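Local coordinates for hypothetical protein PA1234 (Pseudomonas aeruginosa, PDB 1Z6N) that is of unknown function but belongs to the thioredoxin family, binds magnesium, and may act in thiol chemistry through a thioredoxin-type CxxC pair, at residues G40-I52 with E152-G164. Numbering follows the deposited sequence.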
ATOM      1  N   GLY A  40      -7.655  12.607  10.434  1.00 20.75           N
ATOM      2  CA  GLY A  40      -7.516  11.489  11.374  1.00 21.48           C
ATOM      3  C   GLY A  40      -8.221  10.232  10.907  1.00 21.85           C
ATOM      4  O   GLY A  40      -8.955  10.255   9.912  1.00 22.36           O
ATOM      5  N   LEU A  41      -7.996   9.125  11.618  1.00 21.87           N
ATOM      6  CA  LEU A  41      -8.667   7.858  11.312  1.00 21.64           C
ATOM      7  C   LEU A  41      -9.895   7.632  12.195  1.00 21.65           C
ATOM      8  O   LEU A  41      -9.904   8.053  13.353  1.00 21.87           O
ATOM      9  CB  LEU A  41      -7.709   6.676  11.485  1.00 21.66           C
ATOM     10  CG  LEU A  41      -6.448   6.580  10.620  1.00 21.30           C
ATOM     11  CD1 LEU A  41      -5.672   5.317  10.982  1.00 20.99           C
ATOM     12  CD2 LEU A  41      -6.774   6.611   9.125  1.00 21.34           C
ATOM     13  N   PRO A  42     -10.934   6.960  11.656  1.00 21.60           N
ATOM     14  CA  PRO A  42     -12.067   6.585  12.515  1.00 21.44           C
ATOM     15  C   PRO A  42     -11.602   5.680  13.653  1.00 21.20           C
ATOM     16  O   PRO A  42     -10.717   4.841  13.454  1.00 21.06           O
ATOM     17  CB  PRO A  42     -12.991   5.812  11.568  1.00 21.75           C
ATOM     18  CG  PRO A  42     -12.611   6.269  10.202  1.00 22.04           C
ATOM     19  CD  PRO A  42     -11.134   6.524  10.262  1.00 21.59           C
ATOM     20  N   SER A  43     -12.197   5.847  14.829  1.00 20.72           N
ATOM     21  CA  SER A  43     -11.745   5.173  16.047  1.00 20.36           C
ATOM     22  C   SER A  43     -11.681   3.649  15.921  1.00 19.86           C
ATOM     23  O   SER A  43     -10.829   3.009  16.537  1.00 19.84           O
ATOM     24  CB  SER A  43     -12.649   5.553  17.219  1.00 20.46           C
ATOM     25  OG  SER A  43     -13.992   5.244  16.911  1.00 21.76           O
ATOM     26  N   ALA A  44     -12.590   3.080  15.129  1.00 19.39           N
ATOM     27  CA  ALA A  44     -12.621   1.642  14.884  1.00 19.17           C
ATOM     28  C   ALA A  44     -11.368   1.195  14.135  1.00 19.10           C
ATOM     29  O   ALA A  44     -10.871   0.096  14.363  1.00 19.01           O
ATOM     30  CB  ALA A  44     -13.866   1.259  14.102  1.00 19.04           C
ATOM     31  N   LEU A  45     -10.863   2.059  13.253  1.00 19.02           N
ATOM     32  CA  LEU A  45      -9.671   1.759  12.452  1.00 19.10           C
ATOM     33  C   LEU A  45      -8.407   1.820  13.313  1.00 19.18           C
ATOM     34  O   LEU A  45      -7.554   0.932  13.244  1.00 18.78           O
ATOM     35  CB  LEU A  45      -9.561   2.741  11.283  1.00 19.10           C
ATOM     36  CG  LEU A  45      -9.293   2.212   9.862  1.00 19.77           C
ATOM     37  CD1 LEU A  45      -8.618   3.271   9.029  1.00 19.93           C
ATOM     38  CD2 LEU A  45      -8.506   0.896   9.838  1.00 20.23           C
ATOM     39  N   THR A  46      -8.300   2.880  14.114  1.00 19.44           N
ATOM     40  CA  THR A  46      -7.225   3.057  15.099  1.00 19.92           C
ATOM     41  C   THR A  46      -7.126   1.842  16.026  1.00 20.31           C
ATOM     42  O   THR A  46      -6.025   1.364  16.329  1.00 20.36           O
ATOM     43  CB  THR A  46      -7.459   4.354  15.926  1.00 20.25           C
ATOM     44  OG1 THR A  46      -7.214   5.493  15.091  1.00 20.47           O
ATOM     45  CG2 THR A  46      -6.552   4.425  17.162  1.00 20.01           C
ATOM     46  N   GLU A  47      -8.290   1.357  16.463  1.00 20.33           N
ATOM     47  CA  GLU A  47      -8.396   0.151  17.278  1.00 20.79           C
ATOM     48  C   GLU A  47      -7.819  -1.075  16.569  1.00 20.02           C
ATOM     49  O   GLU A  47      -6.957  -1.759  17.125  1.00 19.89           O
ATOM     50  CB  GLU A  47      -9.859  -0.083  17.698  1.00 21.08           C
ATOM     51  CG  GLU A  47     -10.190  -1.500  18.170  1.00 23.86           C
ATOM     52  CD  GLU A  47      -9.467  -1.904  19.453  1.00 27.89           C
ATOM     53  OE1 GLU A  47      -9.249  -3.123  19.648  1.00 29.43           O
ATOM     54  OE2 GLU A  47      -9.119  -1.012  20.264  1.00 29.62           O
ATOM     55  N   ARG A  48      -8.296  -1.329  15.347  1.00 19.59           N
ATOM     56  CA  ARG A  48      -7.845  -2.450  14.512  1.00 18.80           C
ATOM     57  C   ARG A  48      -6.326  -2.428  14.321  1.00 19.05           C
ATOM     58  O   ARG A  48      -5.662  -3.461  14.385  1.00 18.63           O
ATOM     59  CB  ARG A  48      -8.547  -2.416  13.145  1.00 18.93           C
ATOM     60  CG  ARG A  48     -10.009  -2.879  13.129  1.00 18.15           C
ATOM     61  CD  ARG A  48     -10.700  -2.559  11.783  1.00 18.19           C
ATOM     62  NE  ARG A  48     -10.328  -3.469  10.691  1.00 16.36           N
ATOM     63  CZ  ARG A  48     -10.683  -3.313   9.411  1.00 16.44           C
ATOM     64  NH1 ARG A  48     -10.299  -4.195   8.493  1.00 16.11           N
ATOM     65  NH2 ARG A  48     -11.422  -2.277   9.032  1.00 18.15           N
ATOM     66  N   LEU A  49      -5.792  -1.233  14.084  1.00 19.12           N
ATOM     67  CA  LEU A  49      -4.365  -1.019  13.889  1.00 19.54           C
ATOM     68  C   LEU A  49      -3.555  -1.297  15.159  1.00 19.82           C
ATOM     69  O   LEU A  49      -2.445  -1.829  15.102  1.00 19.78           O
ATOM     70  CB  LEU A  49      -4.155   0.419  13.429  1.00 19.49           C
ATOM     71  CG  LEU A  49      -2.924   0.868  12.662  1.00 19.96           C
ATOM     72  CD1 LEU A  49      -2.689   0.034  11.406  1.00 19.29           C
ATOM     73  CD2 LEU A  49      -3.150   2.318  12.299  1.00 19.44           C
ATOM     74  N   GLN A  50      -4.127  -0.941  16.306  1.00 20.47           N
ATOM     75  CA  GLN A  50      -3.493  -1.152  17.603  1.00 21.31           C
ATOM     76  C   GLN A  50      -3.363  -2.647  17.947  1.00 21.26           C
ATOM     77  O   GLN A  50      -2.418  -3.048  18.631  1.00 20.97           O
ATOM     78  CB  GLN A  50      -4.306  -0.418  18.678  1.00 21.30           C
ATOM     79  CG  GLN A  50      -3.550  -0.061  19.946  1.00 22.65           C
ATOM     80  CD  GLN A  50      -4.359   0.851  20.864  1.00 22.83           C
ATOM     81  OE1 GLN A  50      -4.794   1.934  20.459  1.00 25.42           O
ATOM     82  NE2 GLN A  50      -4.556   0.420  22.109  1.00 23.86           N
ATOM     83  N   ARG A  51      -4.298  -3.461  17.451  1.00 21.54           N
ATOM     84  CA  ARG A  51      -4.330  -4.907  17.734  1.00 22.47           C
ATOM     85  C   ARG A  51      -3.254  -5.738  17.011  1.00 22.10           C
ATOM     86  O   ARG A  51      -3.164  -6.950  17.224  1.00 22.26           O
ATOM     87  CB  ARG A  51      -5.712  -5.500  17.412  1.00 22.25           C
ATOM     88  CG  ARG A  51      -6.862  -5.003  18.269  1.00 23.81           C
ATOM     89  CD  ARG A  51      -8.088  -5.894  18.085  1.00 24.23           C
ATOM     90  NE  ARG A  51      -9.305  -5.114  17.847  1.00 28.04           N
ATOM     91  CZ  ARG A  51      -9.925  -5.016  16.669  1.00 28.92           C
ATOM     92  NH1 ARG A  51     -11.023  -4.275  16.560  1.00 29.46           N
ATOM     93  NH2 ARG A  51      -9.463  -5.667  15.603  1.00 29.13           N
ATOM     94  N   ILE A  52      -2.453  -5.106  16.156  1.00 21.80           N
ATOM     95  CA  ILE A  52      -1.421  -5.834  15.411  1.00 21.61           C
ATOM     96  C   ILE A  52      -0.208  -6.075  16.308  1.00 21.58           C
ATOM     97  O   ILE A  52       0.556  -5.150  16.592  1.00 22.29           O
ATOM     98  CB  ILE A  52      -1.011  -5.088  14.101  1.00 21.52           C
ATOM     99  CG1 ILE A  52      -2.238  -4.692  13.256  1.00 21.13           C
ATOM    100  CG2 ILE A  52       0.008  -5.902  13.280  1.00 21.32           C
ATOM    101  CD1 ILE A  52      -3.146  -5.832  12.794  1.00 22.22           C
ATOM    102  N   GLU A 152      -8.385   6.144   4.282  1.00  9.85           N
ATOM    103  CA  GLU A 152      -8.557   5.215   5.389  1.00 10.52           C
ATOM    104  C   GLU A 152      -8.883   3.795   4.881  1.00 10.37           C
ATOM    105  O   GLU A 152      -8.496   2.800   5.505  1.00 11.10           O
ATOM    106  CB  GLU A 152      -9.660   5.692   6.326  1.00 10.88           C
ATOM    107  CG  GLU A 152     -11.035   5.658   5.701  1.00 14.19           C
ATOM    108  CD  GLU A 152     -12.082   6.348   6.546  1.00 18.36           C
ATOM    109  OE1 GLU A 152     -11.817   7.471   7.035  1.00 19.93           O
ATOM    110  OE2 GLU A 152     -13.174   5.766   6.708  1.00 20.58           O
ATOM    111  N   HIS A 153      -9.582   3.723   3.747  1.00 10.19           N
ATOM    112  CA  HIS A 153     -10.013   2.433   3.181  1.00  9.73           C
ATOM    113  C   HIS A 153      -8.846   1.571   2.701  1.00  9.44           C
ATOM    114  O   HIS A 153      -8.935   0.328   2.752  1.00  9.17           O
ATOM    115  CB  HIS A 153     -11.003   2.636   2.028  1.00  9.97           C
ATOM    116  CG  HIS A 153     -12.225   3.411   2.406  1.00 10.41           C
ATOM    117  ND1 HIS A 153     -12.190   4.761   2.687  1.00 10.95           N
ATOM    118  CD2 HIS A 153     -13.520   3.035   2.529  1.00 10.88           C
ATOM    119  CE1 HIS A 153     -13.408   5.179   2.978  1.00 10.76           C
ATOM    120  NE2 HIS A 153     -14.237   4.152   2.884  1.00 11.37           N
ATOM    121  N   ALA A 154      -7.768   2.206   2.235  1.00  8.55           N
ATOM    122  CA  ALA A 154      -6.587   1.448   1.835  1.00  8.10           C
ATOM    123  C   ALA A 154      -6.031   0.725   3.064  1.00  8.19           C
ATOM    124  O   ALA A 154      -5.667  -0.457   2.994  1.00  8.43           O
ATOM    125  CB  ALA A 154      -5.526   2.382   1.221  1.00  7.96           C
ATOM    126  N   ILE A 155      -5.999   1.433   4.193  1.00  8.08           N
ATOM    127  CA  ILE A 155      -5.542   0.862   5.455  1.00  8.06           C
ATOM    128  C   ILE A 155      -6.467  -0.266   5.904  1.00  7.76           C
ATOM    129  O   ILE A 155      -5.997  -1.348   6.277  1.00  8.34           O
ATOM    130  CB  ILE A 155      -5.429   1.934   6.562  1.00  7.93           C
ATOM    131  CG1 ILE A 155      -4.407   3.019   6.158  1.00  7.76           C
ATOM    132  CG2 ILE A 155      -5.041   1.294   7.891  1.00  8.77           C
ATOM    133  CD1 ILE A 155      -4.420   4.256   7.079  1.00  8.37           C
ATOM    134  N   GLY A 156      -7.778  -0.006   5.864  1.00  7.38           N
ATOM    135  CA  GLY A 156      -8.790  -1.006   6.256  1.00  7.40           C
ATOM    136  C   GLY A 156      -8.694  -2.279   5.433  1.00  7.68           C
ATOM    137  O   GLY A 156      -8.791  -3.382   5.979  1.00  7.90           O
ATOM    138  N   ASP A 157      -8.493  -2.137   4.122  1.00  7.11           N
ATOM    139  CA  ASP A 157      -8.391  -3.318   3.260  1.00  6.93           C
ATOM    140  C   ASP A 157      -7.193  -4.183   3.666  1.00  6.85           C
ATOM    141  O   ASP A 157      -7.287  -5.417   3.727  1.00  6.85           O
ATOM    142  CB  ASP A 157      -8.238  -2.938   1.784  1.00  7.26           C
ATOM    143  CG  ASP A 157      -9.529  -2.440   1.140  1.00  7.78           C
ATOM    144  OD1 ASP A 157     -10.560  -2.228   1.841  1.00  8.42           O
ATOM    145  OD2 ASP A 157      -9.481  -2.257  -0.100  1.00  8.09           O
ATOM    146  N   VAL A 158      -6.044  -3.546   3.902  1.00  7.31           N
ATOM    147  CA  VAL A 158      -4.841  -4.296   4.285  1.00  8.45           C
ATOM    148  C   VAL A 158      -5.026  -4.927   5.665  1.00  9.01           C
ATOM    149  O   VAL A 158      -4.650  -6.085   5.873  1.00  8.97           O
ATOM    150  CB  VAL A 158      -3.584  -3.406   4.224  1.00  8.84           C
ATOM    151  CG1 VAL A 158      -2.407  -4.066   4.928  1.00  8.87           C
ATOM    152  CG2 VAL A 158      -3.251  -3.116   2.758  1.00  9.14           C
ATOM    153  N   LEU A 159      -5.630  -4.188   6.596  1.00  9.20           N
ATOM    154  CA  LEU A 159      -5.892  -4.757   7.920  1.00  9.74           C
ATOM    155  C   LEU A 159      -6.809  -5.972   7.839  1.00 10.23           C
ATOM    156  O   LEU A 159      -6.605  -6.938   8.581  1.00 11.34           O
ATOM    157  CB  LEU A 159      -6.463  -3.724   8.906  1.00 10.28           C
ATOM    158  CG  LEU A 159      -5.493  -2.616   9.335  1.00 11.63           C
ATOM    159  CD1 LEU A 159      -6.059  -1.783  10.471  1.00 11.94           C
ATOM    160  CD2 LEU A 159      -4.084  -3.135   9.687  1.00 15.92           C
ATOM    161  N   ALA A 160      -7.803  -5.944   6.948  1.00 10.26           N
ATOM    162  CA  ALA A 160      -8.714  -7.096   6.794  1.00 10.52           C
ATOM    163  C   ALA A 160      -7.954  -8.357   6.392  1.00 10.74           C
ATOM    164  O   ALA A 160      -8.266  -9.458   6.856  1.00 10.50           O
ATOM    165  CB  ALA A 160      -9.826  -6.806   5.783  1.00 10.02           C
ATOM    166  N   ILE A 161      -6.957  -8.200   5.525  1.00 10.91           N
ATOM    167  CA  ILE A 161      -6.117  -9.337   5.147  1.00 12.19           C
ATOM    168  C   ILE A 161      -5.391  -9.898   6.363  1.00 13.28           C
ATOM    169  O   ILE A 161      -5.438 -11.113   6.606  1.00 13.85           O
ATOM    170  CB  ILE A 161      -5.108  -8.966   4.041  1.00 12.03           C
ATOM    171  CG1 ILE A 161      -5.845  -8.706   2.731  1.00 13.21           C
ATOM    172  CG2 ILE A 161      -4.047 -10.072   3.874  1.00 12.00           C
ATOM    173  CD1 ILE A 161      -5.052  -7.857   1.749  1.00 12.12           C
ATOM    174  N   ILE A 162      -4.731  -9.024   7.123  1.00 14.82           N
ATOM    175  CA  ILE A 162      -4.034  -9.420   8.352  1.00 16.18           C
ATOM    176  C   ILE A 162      -4.989 -10.086   9.355  1.00 17.27           C
ATOM    177  O   ILE A 162      -4.659 -11.125   9.935  1.00 17.62           O
ATOM    178  CB  ILE A 162      -3.305  -8.222   8.997  1.00 15.90           C
ATOM    179  CG1 ILE A 162      -2.196  -7.703   8.066  1.00 15.48           C
ATOM    180  CG2 ILE A 162      -2.730  -8.607  10.360  1.00 17.26           C
ATOM    181  CD1 ILE A 162      -1.617  -6.360   8.472  1.00 15.80           C
ATOM    182  N   GLU A 163      -6.175  -9.504   9.528  1.00 18.04           N
ATOM    183  CA  GLU A 163      -7.191 -10.014  10.463  1.00 19.34           C
ATOM    184  C   GLU A 163      -7.800 -11.346  10.034  1.00 20.40           C
ATOM    185  O   GLU A 163      -8.121 -12.199  10.880  1.00 20.57           O
ATOM    186  CB  GLU A 163      -8.300  -8.976  10.629  1.00 19.04           C
ATOM    187  CG  GLU A 163      -7.859  -7.742  11.380  1.00 18.72           C
ATOM    188  CD  GLU A 163      -8.696  -6.505  11.069  1.00 17.82           C
ATOM    189  OE1 GLU A 163      -9.541  -6.530  10.150  1.00 18.25           O
ATOM    190  OE2 GLU A 163      -8.496  -5.488  11.751  1.00 19.44           O
ATOM    191  N   GLY A 164      -7.983 -11.516   8.725  1.00 21.59           N
ATOM    192  CA  GLY A 164      -8.569 -12.735   8.170  1.00 23.70           C
ATOM    193  C   GLY A 164      -7.656 -13.939   8.309  1.00 25.06           C
ATOM    194  O   GLY A 164      -8.121 -15.084   8.317  1.00 25.40           O
TER
HETATM  195  O   HOH W   1      -6.999  -5.719  13.741  1.00 32.83           O
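Leu159 fills the middle of the seam between helices 43-50 and 152-164, its two methyls shared out among several side chains. Leu159 CD1 touches Leu45 CD2 at 3.7 Å and packs against Arg48 CB. The Leu49 and Leu159 side chains cross at about a right angle, CD1 of the former on CD2 of the latter. With CG anti to the backbone N (chi1 -157°), Leu49 brings its CD1 methyl to Leu159. Leu45 is a knob in the hole formed by Glu152, Ile155, Gly156 and Leu159; Leu45 CD2 lies 4.1 Å from Gly156 CA. The apolar row runs on to Leu41, whose CD2 meets Ile155 CD1 tip to tip, and at the far end Ile52 CD1 lies 3.7 Å from Ile162 CG2. In this thioredoxin-family alpha-beta-alpha sandwich, the C-terminal helix lies against strands 113-117 and 123-128 through Val158 and Ile161, and helix 43-50 packs beside it, its Leu49 also touching Leu82 of helix 67-82. The outer side is polar. Arg48 is a tightly held knob among Leu159, Gly156, Ala160 and Glu163; bent at chi3 (77°), it grips Glu163 side-on: NE gives a nearly straight bond of 2.9 Å to the syn lone pair of OE2, and NH1 reaches OE1 at 3.0 Å, with guanidinium and carboxylate planes 32° apart. A water donates to both Arg48 O and Glu163 OE2. Looser is Arg51, paired with Glu47, whose NH2 makes a long salt bridge of 4.0 Å to Glu163 OE2. At the other end of the polar side, the Glu152 carboxylate rests loosely against Pro42 CG and CD.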